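Local coordinates for BH2851 (PDB 2GFG), which is of unknown function but, as a CYTH-family barrel and putative adenylate cyclase, probably acts on phosphate-bearing substrates, at residues E9-L13 against S175-N181; F19-I23 against C137-S141; N38-D44 against L116-L122; T79-L83 against P98-V102; I129-Q133 against T164-I168. Residues are numbered along the deposited sequence.

Contact 1 (E9-L13 against S175-N181); sequences ERKTL and SQVPTEN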
# COMPACT_ATOMS: atom_id res chain seq x y z
N GLU A 9 -7.65 -4.80 6.10
CA GLU A 9 -6.46 -4.18 6.69
C GLU A 9 -6.81 -3.25 7.87
O GLU A 9 -7.73 -2.44 7.78
CB GLU A 9 -5.72 -3.39 5.60
CG GLU A 9 -4.42 -2.72 6.05
CD GLU A 9 -3.83 -1.83 4.96
OE1 GLU A 9 -3.42 -2.36 3.90
OE2 GLU A 9 -3.79 -0.59 5.17
N ARG A 10 -6.03 -3.37 8.96
CA ARG A 10 -6.06 -2.42 10.08
C ARG A 10 -4.68 -1.80 10.22
O ARG A 10 -3.69 -2.46 9.97
CB ARG A 10 -6.47 -3.11 11.38
CG ARG A 10 -7.87 -3.75 11.35
CD ARG A 10 -8.98 -2.69 11.22
NE ARG A 10 -10.32 -3.30 11.21
CZ ARG A 10 -10.89 -3.89 10.15
NH1 ARG A 10 -10.25 -4.00 8.99
NH2 ARG A 10 -12.12 -4.41 10.26
N LYS A 11 -4.63 -0.55 10.65
CA LYS A 11 -3.39 0.25 10.55
C LYS A 11 -3.34 1.37 11.57
O LYS A 11 -4.36 1.92 11.94
CB LYS A 11 -3.29 0.86 9.14
CG LYS A 11 -4.63 1.45 8.65
CD LYS A 11 -4.52 2.18 7.33
CE LYS A 11 -5.93 2.61 6.85
NZ LYS A 11 -5.88 3.57 5.72
N THR A 12 -2.12 1.72 11.99
CA THR A 12 -1.88 2.96 12.74
C THR A 12 -0.43 3.41 12.59
O THR A 12 0.48 2.58 12.52
CB THR A 12 -2.22 2.83 14.27
OG1 THR A 12 -2.11 4.12 14.90
CG2 THR A 12 -1.27 1.83 14.97
N LEU A 13 -0.24 4.72 12.55
CA LEU A 13 1.10 5.31 12.57
C LEU A 13 1.67 5.19 13.96
O LEU A 13 0.93 5.18 14.95
CB LEU A 13 1.05 6.80 12.18
CG LEU A 13 0.63 7.11 10.75
CD1 LEU A 13 0.21 8.56 10.62
CD2 LEU A 13 1.74 6.78 9.77
N SER A 175 -0.56 3.27 21.18
CA SER A 175 -1.68 4.21 21.18
C SER A 175 -2.07 4.49 19.73
O SER A 175 -1.24 4.91 18.93
CB SER A 175 -1.32 5.50 21.91
OG SER A 175 -0.26 6.18 21.26
N GLN A 176 -3.33 4.21 19.40
CA GLN A 176 -3.80 4.34 18.02
C GLN A 176 -4.07 5.79 17.65
O GLN A 176 -4.51 6.58 18.48
CB GLN A 176 -5.07 3.51 17.82
CG GLN A 176 -5.55 3.46 16.37
CD GLN A 176 -6.50 2.32 16.11
OE1 GLN A 176 -7.25 1.88 17.00
NE2 GLN A 176 -6.51 1.84 14.88
N VAL A 177 -3.79 6.13 16.39
CA VAL A 177 -4.05 7.48 15.85
C VAL A 177 -4.68 7.37 14.46
O VAL A 177 -4.45 6.37 13.77
CB VAL A 177 -2.74 8.35 15.77
CG1 VAL A 177 -2.21 8.64 17.15
CG2 VAL A 177 -1.68 7.68 14.91
N PRO A 178 -5.49 8.38 14.06
CA PRO A 178 -6.09 8.35 12.71
C PRO A 178 -5.02 8.23 11.62
O PRO A 178 -4.03 8.97 11.64
CB PRO A 178 -6.83 9.70 12.62
CG PRO A 178 -6.28 10.52 13.74
CD PRO A 178 -5.90 9.59 14.80
N THR A 179 -5.21 7.30 10.70
CA THR A 179 -4.18 6.94 9.73
C THR A 179 -4.77 6.68 8.36
O THR A 179 -5.42 5.67 8.13
CB THR A 179 -3.41 5.68 10.21
OG1 THR A 179 -2.81 5.94 11.48
CG2 THR A 179 -2.31 5.29 9.19
N GLU A 180 -4.54 7.62 7.44
CA GLU A 180 -4.93 7.43 6.04
C GLU A 180 -3.87 6.58 5.33
O GLU A 180 -2.79 6.34 5.87
CB GLU A 180 -5.12 8.79 5.33
CG GLU A 180 -3.85 9.63 5.18
CD GLU A 180 -4.13 11.11 4.89
OE1 GLU A 180 -5.19 11.42 4.29
OE2 GLU A 180 -3.29 11.96 5.27
N ASN A 181 -4.21 6.08 4.15
CA ASN A 181 -3.30 5.22 3.37
C ASN A 181 -2.01 5.94 2.94
O ASN A 181 -1.99 7.15 2.82
CB ASN A 181 -4.03 4.66 2.13
CG ASN A 181 -5.08 3.59 2.50
OD1 ASN A 181 -4.88 2.79 3.42
ND2 ASN A 181 -6.18 3.56 1.75
O HOH W 1 1.10 5.51 17.82
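Glu9 starts the segment on strand 4-14, with its OE2 4.0 Å from Asn181 OD1, which is proximity rather than bonding. Arg10 turns off to one side: its NH1 donates to the Glu9 O at 3.2 Å, and its guanidinium reaches Glu158 of helix 158-171 in a salt bridge. Lys11 does the real reaching. Its extended chain passes Thr179 (CD to CG2, 4.2 Å) and carries NZ to Asn181 OD1 at 2.6 Å; NZ also donates a weak hydrogen bond to Thr179 O at 3.2 Å. Glu7, Glu9 and Lys11 have the Glu-x-Glu-x-Lys spacing that is the hallmark of CYTH proteins, in which these side chains typically belong to the active-site tunnel; segment 175-181 thus probably passes close to the tunnel residues. At Thr12 the hydroxyl is the acceptor for Val177 N (OG1 to N, 3.0 Å, 164°) and itself donates to Leu13 O at 3.2 Å. Leu13 N returns the favour in the other direction, donating to Thr179 OG1 at 3.0 Å, while that same OG1 donates to Val177 O at 2.8 Å, so the irregular segment is pinned without forming a strand. Leu13 CB meets Val177 CG2 at 4.0 Å, and one water donates to both Leu13 O (2.9 Å) and Ser175 O (2.7 Å).

Contact 2 (F19-I23 against C137-S141); sequences FKRLI and CLDHS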
# COMPACT_ATOMS: atom_id res chain seq x y z
N PHE A 19 8.32 2.26 17.03
CA PHE A 19 8.66 1.37 15.90
C PHE A 19 9.90 0.55 16.22
O PHE A 19 9.90 -0.67 16.06
CB PHE A 19 8.91 2.19 14.64
CG PHE A 19 8.98 1.38 13.39
CD1 PHE A 19 7.81 0.95 12.75
CD2 PHE A 19 10.22 1.07 12.80
CE1 PHE A 19 7.86 0.25 11.55
CE2 PHE A 19 10.28 0.36 11.60
CZ PHE A 19 9.10 -0.05 10.98
N LYS A 20 10.93 1.23 16.72
CA LYS A 20 12.20 0.58 17.10
C LYS A 20 12.01 -0.43 18.26
O LYS A 20 12.68 -1.47 18.31
CB LYS A 20 13.22 1.65 17.50
CG LYS A 20 14.62 1.15 17.62
CD LYS A 20 15.58 2.28 18.00
CE LYS A 20 16.95 1.75 18.33
NZ LYS A 20 16.93 0.91 19.57
N ARG A 21 11.09 -0.12 19.18
CA ARG A 21 10.76 -1.03 20.29
C ARG A 21 10.03 -2.28 19.78
O ARG A 21 10.27 -3.39 20.26
CB ARG A 21 9.90 -0.31 21.35
CG ARG A 21 9.58 -1.17 22.59
CD ARG A 21 8.87 -0.37 23.68
NE ARG A 21 7.66 0.32 23.19
CZ ARG A 21 6.49 -0.28 22.91
NH1 ARG A 21 6.35 -1.60 23.05
NH2 ARG A 21 5.46 0.45 22.50
N LEU A 22 9.11 -2.08 18.84
CA LEU A 22 8.34 -3.19 18.25
C LEU A 22 9.22 -4.14 17.46
O LEU A 22 8.96 -5.34 17.44
CB LEU A 22 7.22 -2.65 17.35
CG LEU A 22 5.98 -2.09 18.06
CD1 LEU A 22 5.13 -1.32 17.09
CD2 LEU A 22 5.17 -3.23 18.71
N ILE A 23 10.22 -3.60 16.76
CA ILE A 23 11.22 -4.42 16.05
C ILE A 23 11.93 -5.34 17.04
O ILE A 23 12.12 -6.53 16.76
CB ILE A 23 12.28 -3.54 15.31
CG1 ILE A 23 11.65 -2.82 14.13
CG2 ILE A 23 13.48 -4.41 14.81
CD1 ILE A 23 12.53 -1.70 13.54
N CYS A 137 2.50 -6.21 9.45
CA CYS A 137 3.56 -5.50 8.70
C CYS A 137 4.11 -4.29 9.49
O CYS A 137 3.35 -3.51 10.04
CB CYS A 137 3.03 -5.02 7.34
SG CYS A 137 2.37 -6.34 6.27
N LEU A 138 5.46 -4.17 9.54
CA LEU A 138 6.11 -2.95 10.08
C LEU A 138 6.69 -2.14 8.92
O LEU A 138 7.64 -2.58 8.29
CB LEU A 138 7.22 -3.31 11.08
CG LEU A 138 6.79 -3.78 12.48
CD1 LEU A 138 7.99 -4.23 13.26
CD2 LEU A 138 6.07 -2.69 13.24
N ASP A 139 6.13 -0.95 8.69
CA ASP A 139 6.47 -0.12 7.52
C ASP A 139 7.15 1.17 7.90
O ASP A 139 6.54 2.03 8.53
CB ASP A 139 5.20 0.22 6.73
CG ASP A 139 4.60 -0.96 6.02
OD1 ASP A 139 5.20 -2.05 6.05
OD2 ASP A 139 3.53 -0.79 5.41
N HIS A 140 8.39 1.33 7.46
CA HIS A 140 9.11 2.59 7.54
C HIS A 140 9.14 3.17 6.13
O HIS A 140 9.73 2.57 5.21
CB HIS A 140 10.53 2.36 8.10
CG HIS A 140 11.42 3.57 8.02
ND1 HIS A 140 12.78 3.47 7.82
CD2 HIS A 140 11.13 4.89 8.07
CE1 HIS A 140 13.30 4.69 7.78
NE2 HIS A 140 12.32 5.56 7.91
N SER A 141 8.47 4.31 5.94
CA SER A 141 8.32 4.91 4.61
C SER A 141 9.00 6.26 4.53
O SER A 141 9.05 6.99 5.50
CB SER A 141 6.83 5.07 4.27
OG SER A 141 6.17 3.82 4.29
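Leu138 is the first residue of strand 137-141 to meet helix 19-23, and it takes the largest share of the contact on its side. Its CB lies 3.6 Å from Phe19 CE1, while its two methyls separate the other partners: CD2 approaches Leu22 CD1 at 4.2 Å and CD1 approaches Ile23 CG1 at 4.0 Å. One leucine is therefore held by three side chains from a single turn of helix, the turn closed by the Ile23 N to Phe19 O hydrogen bond of 3.0 Å. At Asp139 only the backbone takes part closely, its N sitting at the edge of the Phe19 ring, 3.6 Å from CE1. The carboxylate goes to the other face of the strand, where it forms salt bridges with Lys182 and Arg126. His140 points back to the helix side: its N is 3.8 Å and its CB 4.0 Å from Phe19 CZ, but the imidazole swings outward to bond Glu147 and stack on Tyr149. No hydrogen bond crosses the two segments; this is apolar packing of a helix on the outside of the barrel. The axes come within 10.1 Å at 141°, so the helix runs obliquely against the strand. Strand 137-141 pairs with 117-131 on one side and 146-155 on the other, Ile151 of the latter also touching Leu138, while Phe172 and Ile174 pack against Leu22.

Contact 3 (N38-D44 against L116-L122); sequences NHYFETD and LKHIGTL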
# COMPACT_ATOMS: atom_id res chain seq x y z
N ASN A 38 6.88 2.54 -4.36
CA ASN A 38 5.53 2.66 -4.86
C ASN A 38 5.43 3.89 -5.72
O ASN A 38 5.65 5.00 -5.24
CB ASN A 38 4.55 2.75 -3.70
CG ASN A 38 4.66 1.58 -2.77
OD1 ASN A 38 4.49 0.45 -3.18
ND2 ASN A 38 4.97 1.85 -1.51
N HIS A 39 5.24 3.68 -7.03
CA HIS A 39 5.08 4.78 -7.97
C HIS A 39 3.60 5.01 -8.18
O HIS A 39 2.91 4.13 -8.67
CB HIS A 39 5.75 4.45 -9.29
CG HIS A 39 7.21 4.18 -9.18
ND1 HIS A 39 8.16 5.17 -9.29
CD2 HIS A 39 7.89 3.03 -8.96
CE1 HIS A 39 9.36 4.64 -9.14
NE2 HIS A 39 9.23 3.34 -8.94
N TYR A 40 3.12 6.20 -7.82
CA TYR A 40 1.68 6.49 -7.83
C TYR A 40 1.23 7.18 -9.10
O TYR A 40 1.93 8.03 -9.64
CB TYR A 40 1.30 7.33 -6.62
CG TYR A 40 1.64 6.67 -5.32
CD1 TYR A 40 1.21 5.37 -5.03
CD2 TYR A 40 2.37 7.35 -4.34
CE1 TYR A 40 1.53 4.74 -3.83
CE2 TYR A 40 2.69 6.74 -3.12
CZ TYR A 40 2.27 5.43 -2.88
OH TYR A 40 2.58 4.81 -1.69
N PHE A 41 0.04 6.81 -9.57
CA PHE A 41 -0.56 7.39 -10.75
C PHE A 41 -1.91 8.00 -10.42
O PHE A 41 -2.68 7.44 -9.64
CB PHE A 41 -0.71 6.34 -11.84
CG PHE A 41 0.59 5.80 -12.33
CD1 PHE A 41 1.18 6.33 -13.48
CD2 PHE A 41 1.26 4.81 -11.63
CE1 PHE A 41 2.41 5.84 -13.94
CE2 PHE A 41 2.48 4.32 -12.08
CZ PHE A 41 3.06 4.85 -13.24
N GLU A 42 -2.19 9.14 -11.03
CA GLU A 42 -3.42 9.85 -10.78
C GLU A 42 -3.61 10.93 -11.85
O GLU A 42 -2.64 11.34 -12.50
CB GLU A 42 -3.38 10.48 -9.36
CG GLU A 42 -4.63 11.25 -8.92
CD GLU A 42 -5.90 10.40 -8.93
OE1 GLU A 42 -6.43 10.14 -10.02
OE2 GLU A 42 -6.44 10.13 -7.83
N THR A 43 -4.87 11.32 -12.08
CA THR A 43 -5.19 12.43 -12.98
C THR A 43 -5.00 13.77 -12.27
O THR A 43 -4.89 13.81 -11.05
CB THR A 43 -6.67 12.34 -13.50
OG1 THR A 43 -7.58 12.43 -12.39
CG2 THR A 43 -6.91 11.02 -14.23
N ASP A 44 -4.96 14.85 -13.04
CA ASP A 44 -4.78 16.21 -12.46
C ASP A 44 -5.88 16.55 -11.44
O ASP A 44 -5.59 17.05 -10.35
CB ASP A 44 -4.76 17.28 -13.58
CG ASP A 44 -3.44 17.30 -14.36
OD1 ASP A 44 -2.60 16.38 -14.17
OD2 ASP A 44 -3.24 18.23 -15.17
N LEU A 116 -4.05 9.85 -16.95
CA LEU A 116 -3.23 9.32 -15.85
C LEU A 116 -1.76 9.61 -16.08
O LEU A 116 -1.28 9.57 -17.21
CB LEU A 116 -3.42 7.80 -15.70
CG LEU A 116 -4.73 7.31 -15.10
CD1 LEU A 116 -4.87 5.80 -15.28
CD2 LEU A 116 -4.82 7.68 -13.63
N LYS A 117 -1.05 9.92 -14.99
CA LYS A 117 0.40 10.17 -15.07
C LYS A 117 1.08 9.88 -13.74
O LYS A 117 0.44 9.84 -12.69
CB LYS A 117 0.68 11.60 -15.49
CG LYS A 117 0.03 12.67 -14.60
CD LYS A 117 0.14 14.07 -15.22
CE LYS A 117 -0.74 14.21 -16.47
NZ LYS A 117 -0.78 15.62 -16.98
N HIS A 118 2.40 9.67 -13.80
CA HIS A 118 3.20 9.43 -12.61
C HIS A 118 3.28 10.71 -11.75
O HIS A 118 3.88 11.70 -12.17
CB HIS A 118 4.59 8.94 -13.00
CG HIS A 118 5.46 8.60 -11.83
ND1 HIS A 118 6.77 9.00 -11.73
CD2 HIS A 118 5.18 7.95 -10.68
CE1 HIS A 118 7.28 8.57 -10.59
NE2 HIS A 118 6.33 7.93 -9.93
N ILE A 119 2.65 10.67 -10.57
CA ILE A 119 2.62 11.85 -9.65
C ILE A 119 3.79 11.86 -8.66
O ILE A 119 4.21 12.93 -8.21
CB ILE A 119 1.25 11.99 -8.89
CG1 ILE A 119 0.90 10.71 -8.11
CG2 ILE A 119 0.13 12.32 -9.87
CD1 ILE A 119 -0.18 10.93 -7.03
N GLY A 120 4.31 10.68 -8.33
CA GLY A 120 5.48 10.57 -7.46
C GLY A 120 5.71 9.18 -6.90
O GLY A 120 4.92 8.27 -7.12
N THR A 121 6.78 9.05 -6.11
CA THR A 121 7.22 7.76 -5.59
C THR A 121 7.45 7.80 -4.08
O THR A 121 8.16 8.65 -3.57
CB THR A 121 8.52 7.31 -6.29
OG1 THR A 121 8.33 7.30 -7.70
CG2 THR A 121 8.95 5.89 -5.83
N LEU A 122 6.85 6.82 -3.38
CA LEU A 122 7.02 6.64 -1.95
C LEU A 122 7.76 5.34 -1.71
O LEU A 122 7.32 4.28 -2.20
CB LEU A 122 5.64 6.62 -1.27
CG LEU A 122 5.56 6.34 0.24
CD1 LEU A 122 4.35 7.03 0.83
CD2 LEU A 122 5.53 4.83 0.57
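Six main-chain hydrogen bonds tie these antiparallel strands. Asn38 and Leu122 exchange two (Asn38 N to Leu122 O 2.8 Å, Leu122 N to Asn38 O 2.9 Å), and Glu42 and Lys117 two longer ones (Glu42 N to Lys117 O 3.2 Å, Lys117 N to Glu42 O 3.3 Å). Between them Tyr40 N bonds Gly120 O at 2.8 Å but Tyr40 O takes Ile119 N at 2.9 Å: a beta bulge, two residues opposite one. Beyond the strand end, Lys117 NZ and Asp44 OD1 form a weak salt bridge at 3.4 Å. On one face His39, Phe41 and His118 cluster, with Thr121 CG2 in CH-pi contact 3.8 Å from the His39 ring centroid; Leu92 of helix 85-94 packs there. On the other, Tyr40 touches Ile119 (CB to CG1, 3.7 Å) and Leu122 (CE2 to CB, 3.5 Å) beneath helix 182-190. The chemistry implies that backbone bonding joins two neighbouring barrel strands, while aromatic and aliphatic groups attach a helix to each face.

Contact 4 (T79-L83 against P98-V102); sequences TNQTL and PSGEV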
# COMPACT_ATOMS: atom_id res chain seq x y z
N THR A 79 -6.49 -5.58 -7.57
CA THR A 79 -6.20 -6.23 -8.84
C THR A 79 -4.73 -6.04 -9.17
O THR A 79 -4.28 -4.90 -9.39
CB THR A 79 -7.07 -5.66 -9.97
OG1 THR A 79 -8.44 -5.78 -9.61
CG2 THR A 79 -6.83 -6.41 -11.29
N ASN A 80 -3.97 -7.15 -9.17
CA ASN A 80 -2.53 -7.13 -9.38
C ASN A 80 -2.15 -7.66 -10.77
O ASN A 80 -2.77 -8.62 -11.27
CB ASN A 80 -1.83 -7.98 -8.31
CG ASN A 80 -2.05 -7.45 -6.90
OD1 ASN A 80 -1.81 -6.27 -6.62
ND2 ASN A 80 -2.47 -8.33 -6.00
N GLN A 81 -1.13 -7.06 -11.38
CA GLN A 81 -0.62 -7.52 -12.68
C GLN A 81 0.89 -7.31 -12.74
O GLN A 81 1.37 -6.21 -12.49
CB GLN A 81 -1.30 -6.75 -13.81
CG GLN A 81 -0.96 -7.24 -15.23
CD GLN A 81 -1.57 -6.35 -16.30
OE1 GLN A 81 -2.60 -5.69 -16.07
NE2 GLN A 81 -0.94 -6.30 -17.46
N THR A 82 1.62 -8.38 -13.07
CA THR A 82 3.07 -8.31 -13.23
C THR A 82 3.43 -7.55 -14.50
O THR A 82 2.80 -7.75 -15.54
CB THR A 82 3.70 -9.73 -13.32
OG1 THR A 82 3.33 -10.50 -12.18
CG2 THR A 82 5.26 -9.66 -13.41
N LEU A 83 4.44 -6.69 -14.40
CA LEU A 83 4.96 -5.94 -15.55
C LEU A 83 6.42 -6.24 -15.73
O LEU A 83 7.12 -6.55 -14.78
CB LEU A 83 4.81 -4.44 -15.33
CG LEU A 83 3.44 -3.85 -15.08
CD1 LEU A 83 3.55 -2.33 -15.08
CD2 LEU A 83 2.42 -4.31 -16.12
N PRO A 98 0.00 -1.02 -20.10
CA PRO A 98 -0.27 -2.23 -20.84
C PRO A 98 -1.70 -2.71 -20.65
O PRO A 98 -2.31 -2.47 -19.59
CB PRO A 98 0.71 -3.23 -20.24
CG PRO A 98 0.86 -2.81 -18.84
CD PRO A 98 0.61 -1.32 -18.79
N SER A 99 -2.23 -3.38 -21.66
CA SER A 99 -3.54 -4.02 -21.58
C SER A 99 -3.50 -5.15 -20.55
O SER A 99 -2.44 -5.72 -20.28
CB SER A 99 -3.95 -4.57 -22.94
OG SER A 99 -2.94 -5.42 -23.45
N GLY A 100 -4.66 -5.45 -19.99
CA GLY A 100 -4.77 -6.47 -18.94
C GLY A 100 -5.87 -6.15 -17.96
O GLY A 100 -6.68 -5.25 -18.20
N GLU A 101 -5.89 -6.87 -16.85
CA GLU A 101 -6.99 -6.77 -15.86
C GLU A 101 -7.04 -5.42 -15.15
O GLU A 101 -8.11 -4.97 -14.76
CB GLU A 101 -6.89 -7.90 -14.83
CG GLU A 101 -7.17 -9.32 -15.41
CD GLU A 101 -8.68 -9.59 -15.69
OE1 GLU A 101 -9.52 -8.69 -15.44
OE2 GLU A 101 -9.00 -10.71 -16.14
N VAL A 102 -5.87 -4.79 -14.98
CA VAL A 102 -5.80 -3.48 -14.33
C VAL A 102 -6.41 -2.42 -15.26
O VAL A 102 -7.27 -1.65 -14.85
CB VAL A 102 -4.34 -3.10 -13.96
CG1 VAL A 102 -4.27 -1.68 -13.40
CG2 VAL A 102 -3.77 -4.09 -12.96
O HOH W 2 -3.42 -3.52 -17.53
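This is a side-chain-to-backbone contact at the barrel's outer surface, where strand 76-83 meets the turn leading into helix 101-108. Gln81 carries it: the extended side chain donates from NE2 to Ser99 O at 3.2 Å, and a water bridges its OE1 (2.7 Å) to Pro98 O (2.6 Å). The amide group so occupies the bend of the 98-102 segment, its OE1 lying 3.7 Å from Gly100 CA. Gly100, at the N-cap position, has backbone angles of 148° and -168°; a side chain there would strike the preceding carbonyl, and its CB would also run into Gln81 OE1. Packing contacts flank the amide. Leu83 CD2 packs on Pro98 CG at 3.5 Å at one end, and at the other Thr79 CG2 meets Glu101 CB at 3.8 Å and Val102 CG2 at 4.2 Å. Only 14 residues separate the segments, ten of them in helix, so the chain leaves the strand, makes helix 85-94 and comes straight back. Strand 76-83 pairs with strand 63-71 on one side and strand 4-14 on the other; Val102 reaches across to Phe66 of strand 63-71 and Leu55 of strand 54-60, seating the start of helix 101-108 on the sheet.

Contact 5 (I129-Q133 against T164-I168); sequences ISYEQ and TFQEI. With EDO (1,2-ethanediol), chain I.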
# COMPACT_ATOMS: atom_id res chain seq x y z
N ILE A 129 5.50 -10.47 9.42
CA ILE A 129 5.46 -11.71 10.21
C ILE A 129 4.05 -12.26 10.22
O ILE A 129 3.10 -11.51 10.03
CB ILE A 129 5.94 -11.48 11.70
CG1 ILE A 129 5.07 -10.43 12.42
CG2 ILE A 129 7.41 -11.07 11.73
CD1 ILE A 129 5.34 -10.31 13.93
N SER A 130 3.92 -13.57 10.40
CA SER A 130 2.61 -14.18 10.61
C SER A 130 2.19 -13.90 12.04
O SER A 130 2.93 -14.19 12.97
CB SER A 130 2.64 -15.69 10.36
OG SER A 130 3.39 -16.35 11.35
N TYR A 131 1.05 -13.25 12.21
CA TYR A 131 0.53 -12.93 13.54
C TYR A 131 -0.87 -13.50 13.68
O TYR A 131 -1.75 -13.18 12.89
CB TYR A 131 0.52 -11.42 13.77
CG TYR A 131 0.25 -11.04 15.20
CD1 TYR A 131 1.28 -11.03 16.14
CD2 TYR A 131 -1.04 -10.75 15.63
CE1 TYR A 131 1.03 -10.72 17.50
CE2 TYR A 131 -1.31 -10.43 16.97
CZ TYR A 131 -0.27 -10.41 17.90
OH TYR A 131 -0.52 -10.09 19.21
N GLU A 132 -1.07 -14.37 14.68
CA GLU A 132 -2.35 -15.04 14.90
C GLU A 132 -2.78 -15.74 13.58
O GLU A 132 -2.00 -16.53 13.03
CB GLU A 132 -3.41 -14.04 15.42
CG GLU A 132 -3.03 -13.34 16.75
CD GLU A 132 -3.29 -14.20 17.98
OE1 GLU A 132 -3.58 -15.41 17.83
OE2 GLU A 132 -3.18 -13.66 19.11
N GLN A 133 -3.95 -15.38 13.03
CA GLN A 133 -4.44 -15.97 11.78
C GLN A 133 -4.26 -15.01 10.59
O GLN A 133 -4.89 -15.20 9.54
CB GLN A 133 -5.92 -16.37 11.92
N THR A 164 -8.30 -8.75 16.54
CA THR A 164 -6.87 -9.04 16.56
C THR A 164 -6.02 -7.76 16.64
O THR A 164 -5.04 -7.72 17.38
CB THR A 164 -6.43 -9.86 15.32
OG1 THR A 164 -7.23 -11.05 15.23
CG2 THR A 164 -4.96 -10.24 15.41
N PHE A 165 -6.41 -6.72 15.90
CA PHE A 165 -5.64 -5.46 15.89
C PHE A 165 -5.75 -4.71 17.20
O PHE A 165 -4.77 -4.15 17.68
CB PHE A 165 -6.05 -4.56 14.73
CG PHE A 165 -5.09 -3.42 14.49
CD1 PHE A 165 -3.78 -3.68 14.06
CD2 PHE A 165 -5.48 -2.09 14.70
CE1 PHE A 165 -2.87 -2.63 13.84
CE2 PHE A 165 -4.58 -1.04 14.49
CZ PHE A 165 -3.26 -1.32 14.06
N GLN A 166 -6.96 -4.67 17.78
CA GLN A 166 -7.16 -4.06 19.10
C GLN A 166 -6.34 -4.81 20.18
O GLN A 166 -5.85 -4.20 21.12
CB GLN A 166 -8.65 -4.04 19.48
CG GLN A 166 -9.51 -3.06 18.63
CD GLN A 166 -9.02 -1.62 18.70
OE1 GLN A 166 -8.73 -1.11 19.78
NE2 GLN A 166 -8.92 -0.97 17.54
N GLU A 167 -6.20 -6.13 20.01
CA GLU A 167 -5.36 -6.96 20.88
C GLU A 167 -3.87 -6.57 20.74
O GLU A 167 -3.16 -6.47 21.74
CB GLU A 167 -5.57 -8.46 20.57
CG GLU A 167 -4.68 -9.43 21.39
CD GLU A 167 -3.35 -9.76 20.70
OE1 GLU A 167 -3.37 -10.22 19.54
OE2 GLU A 167 -2.30 -9.62 21.35
N ILE A 168 -3.42 -6.36 19.50
CA ILE A 168 -2.03 -5.93 19.23
C ILE A 168 -1.73 -4.58 19.90
O ILE A 168 -0.70 -4.42 20.55
CB ILE A 168 -1.74 -5.83 17.69
CG1 ILE A 168 -1.76 -7.21 17.05
CG2 ILE A 168 -0.36 -5.14 17.41
CD1 ILE A 168 -1.94 -7.20 15.54
C1 EDO I . -7.80 -12.96 12.35
O1 EDO I . -6.64 -13.35 13.13
C2 EDO I . -7.41 -12.65 10.89
O2 EDO I . -8.47 -11.93 10.19
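Two acidic side chains converge here: Glu132 OE2 and Glu167 OE1 stand 3.5 Å apart with no hydrogen bond between them. Beside them is the Tyr131 hydroxyl, whose OH lies 2.8 Å from Glu167 OE2 and 2.9 Å from Glu167 OE1, two weak hydrogen bonds that share one proton; Glu167 OE2 is also bonded to Thr171 farther along the helix. Below the hydroxyl the contact turns apolar. Tyr131 CE2 comes to 3.3 Å from Ile168 CG1, Thr164 CG2 sits at the ring edge 4.0 Å from CD2, and Glu132 CG adds a 3.9 Å contact to the same Thr164 CG2. Thr164, Glu167 and Ile168 all lie along one side of the helix. A 1,2-ethanediol, probably from the crystallisation liquor, bridges the rest of the gap: its O1 donates to Thr164 OG1 at 3.2 Å and weakly accepts from Gln133 N at 3.4 Å. Thr164 OG1 is also hydrogen-bonded to His160 O. Glu132 and Gln133, at 53°/-121° and -103°/20°, have the angles of a type II' turn, so what packs on helix 158-171 is the tip of the beta hairpin formed by strands 117-131 and 134-143, at one end of the antiparallel barrel.

In the fold
All five contacts involve one closed antiparallel barrel of the CYTH type. Contact 1 spans nearly the whole chain, bringing its tail back to the first strand, and the other four fall within that span. Contacts 2 and 5 lie at the same end, their centres about 15 Å apart, on the neighbouring strands 134-143 and 117-131; contacts 1 and 5 touch, Phe165 packing on Arg10. Contacts 3 and 4, with centres about 16 Å apart, hold the far end, contact 4 coming within the sequence span of contact 3. Strand 117-131 joins the ends, serving contacts 3 and 5 with centres about 32 Å apart. Helices thus pack on the barrel at both ends.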